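Carbonic anhydrase (Porphyridium purpureum, PDB 1DDZ) probably catalyses the reversible, zinc-dependent hydration of carbon dioxide to hydrogencarbonate and a proton. Local coordinates at residues Val112-Val117 / Leu399-Asn404. Numbering follows the deposited sequence.
Sequences VLQYAV and LGLIDN
The amide of Gln114 lies between two leucines of 399-404: Leu399 CB sits over one face, 3.4 Å from Gln114 CD, while Leu401 CB approaches from the other, nearest the oxygen. The flat ring of Tyr115 instead meets Ile402 at an edge, Tyr115 CD1 lying 4.0 Å from Ile402 CG1, and stacks with Tyr119. The contact joins the two beta-class carbonic anhydrase regions of one chain, each a mixed beta-sheet flanked by helices, helix 107-119 of the first meeting 399-404 of the second. Glutamine suits this buried place: chi1 (-170°) sets CG anti to the backbone N, and the extended chain beyond carries an uncharged acceptor, OE1, to two consecutive backbone N-H groups. Ile402 offers two branches: CG2 packs against the Gln114 amide, and Ile402 CD1, ending the other, touches Tyr115 CB at 3.8 Å. The Tyr115 side chain lies near the second zinc site, about 4 Å from the side chain of the zinc ligand Asp330 (nearest atoms). Asp403 OD1 is hydrogen-bonded to Tyr119 OH, a second tie to helix 107-119. Gln114 OE1 accepts hydrogen bonds from Ile402 N, in the carbonyl plane with an N-H...O angle of 170°, and from Leu401 N, tilted 19° from that plane and more bent, each at 2.9 Å.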
loop_
_atom_site.group_PDB
_atom_site.type_symbol
_atom_site.label_atom_id
_atom_site.label_comp_id
_atom_site.label_asym_id
_atom_site.label_seq_id
_atom_site.Cartn_x
_atom_site.Cartn_y
_atom_site.Cartn_z
ATOM N N VAL A 112 3.544 6.813 9.706
ATOM C CA VAL A 112 4.322 7.970 10.155
ATOM C C VAL A 112 3.369 9.002 10.809
ATOM O O VAL A 112 3.661 9.585 11.866
ATOM C CB VAL A 112 5.098 8.636 9.002
ATOM C CG1 VAL A 112 5.588 10.022 9.425
ATOM C CG2 VAL A 112 6.300 7.815 8.650
ATOM N N LEU A 113 2.215 9.212 10.180
ATOM C CA LEU A 113 1.175 10.117 10.692
ATOM C C LEU A 113 0.696 9.690 12.103
ATOM O O LEU A 113 0.659 10.499 13.020
ATOM C CB LEU A 113 -0.046 10.088 9.754
ATOM C CG LEU A 113 -0.865 11.350 9.434
ATOM C CD1 LEU A 113 -2.332 10.951 9.114
ATOM C CD2 LEU A 113 -0.799 12.375 10.526
ATOM N N GLN A 114 0.283 8.430 12.238
ATOM C CA GLN A 114 -0.198 7.927 13.496
ATOM C C GLN A 114 0.879 7.987 14.579
ATOM O O GLN A 114 0.589 8.343 15.719
ATOM C CB GLN A 114 -0.757 6.522 13.349
ATOM C CG GLN A 114 -1.486 6.087 14.622
ATOM C CD GLN A 114 -2.315 4.846 14.436
ATOM O OE1 GLN A 114 -1.822 3.822 13.983
ATOM N NE2 GLN A 114 -3.586 4.926 14.798
ATOM N N TYR A 115 2.118 7.675 14.222
ATOM C CA TYR A 115 3.211 7.732 15.188
ATOM C C TYR A 115 3.359 9.190 15.647
ATOM O O TYR A 115 3.352 9.470 16.846
ATOM C CB TYR A 115 4.520 7.236 14.556
ATOM C CG TYR A 115 5.658 7.109 15.535
ATOM C CD1 TYR A 115 5.787 5.973 16.339
ATOM C CD2 TYR A 115 6.618 8.112 15.650
ATOM C CE1 TYR A 115 6.850 5.833 17.238
ATOM C CE2 TYR A 115 7.688 7.993 16.544
ATOM C CZ TYR A 115 7.801 6.846 17.339
ATOM O OH TYR A 115 8.852 6.707 18.227
ATOM N N ALA A 116 3.436 10.117 14.695
ATOM C CA ALA A 116 3.566 11.541 14.999
ATOM C C ALA A 116 2.416 12.055 15.870
ATOM O O ALA A 116 2.637 12.769 16.852
ATOM C CB ALA A 116 3.635 12.362 13.693
ATOM N N VAL A 117 1.189 11.673 15.532
ATOM C CA VAL A 117 0.011 12.126 16.275
ATOM C C VAL A 117 -0.253 11.426 17.616
ATOM O O VAL A 117 -0.496 12.089 18.621
ATOM C CB VAL A 117 -1.259 12.066 15.374
ATOM C CG1 VAL A 117 -2.511 12.464 16.168
ATOM C CG2 VAL A 117 -1.073 12.990 14.144
ATOM N N LEU A 399 -2.334 0.381 17.943
ATOM C CA LEU A 399 -2.716 1.330 16.911
ATOM C C LEU A 399 -2.706 0.678 15.528
ATOM O O LEU A 399 -1.657 0.242 15.026
ATOM C CB LEU A 399 -1.806 2.563 16.955
ATOM C CG LEU A 399 -1.788 3.244 18.328
ATOM C CD1 LEU A 399 -0.841 4.446 18.376
ATOM C CD2 LEU A 399 -3.205 3.627 18.701
ATOM N N GLY A 400 -3.883 0.680 14.906
ATOM C CA GLY A 400 -4.106 0.065 13.610
ATOM C C GLY A 400 -3.125 0.297 12.489
ATOM O O GLY A 400 -2.874 -0.609 11.697
ATOM N N LEU A 401 -2.555 1.486 12.393
ATOM C CA LEU A 401 -1.633 1.722 11.301
ATOM C C LEU A 401 -0.167 1.601 11.684
ATOM O O LEU A 401 0.577 0.847 11.059
ATOM C CB LEU A 401 -1.959 3.058 10.616
ATOM C CG LEU A 401 -3.442 2.956 10.225
ATOM C CD1 LEU A 401 -4.219 4.151 10.669
ATOM C CD2 LEU A 401 -3.632 2.675 8.772
ATOM N N ILE A 402 0.239 2.287 12.745
ATOM C CA ILE A 402 1.624 2.250 13.149
ATOM C C ILE A 402 2.041 0.895 13.705
ATOM O O ILE A 402 3.076 0.364 13.307
ATOM C CB ILE A 402 1.963 3.392 14.135
ATOM C CG1 ILE A 402 3.442 3.350 14.495
ATOM C CG2 ILE A 402 1.109 3.318 15.396
ATOM C CD1 ILE A 402 4.348 3.590 13.362
ATOM N N ASP A 403 1.184 0.256 14.494
ATOM C CA ASP A 403 1.583 -1.017 15.079
ATOM C C ASP A 403 1.588 -2.233 14.163
ATOM O O ASP A 403 2.310 -3.191 14.417
ATOM C CB ASP A 403 0.903 -1.239 16.430
ATOM C CG ASP A 403 1.205 -0.091 17.419
ATOM O OD1 ASP A 403 2.379 0.334 17.545
ATOM O OD2 ASP A 403 0.265 0.432 18.047
ATOM N N ASN A 404 0.848 -2.178 13.052
ATOM C CA ASN A 404 0.896 -3.278 12.077
ATOM C C ASN A 404 2.132 -3.087 11.192
ATOM O O ASN A 404 2.834 -4.036 10.833
ATOM C CB ASN A 404 -0.406 -3.382 11.297
ATOM C CG ASN A 404 -1.509 -3.944 12.149
ATOM O OD1 ASN A 404 -1.315 -4.949 12.829
ATOM N ND2 ASN A 404 -2.644 -3.242 12.213
#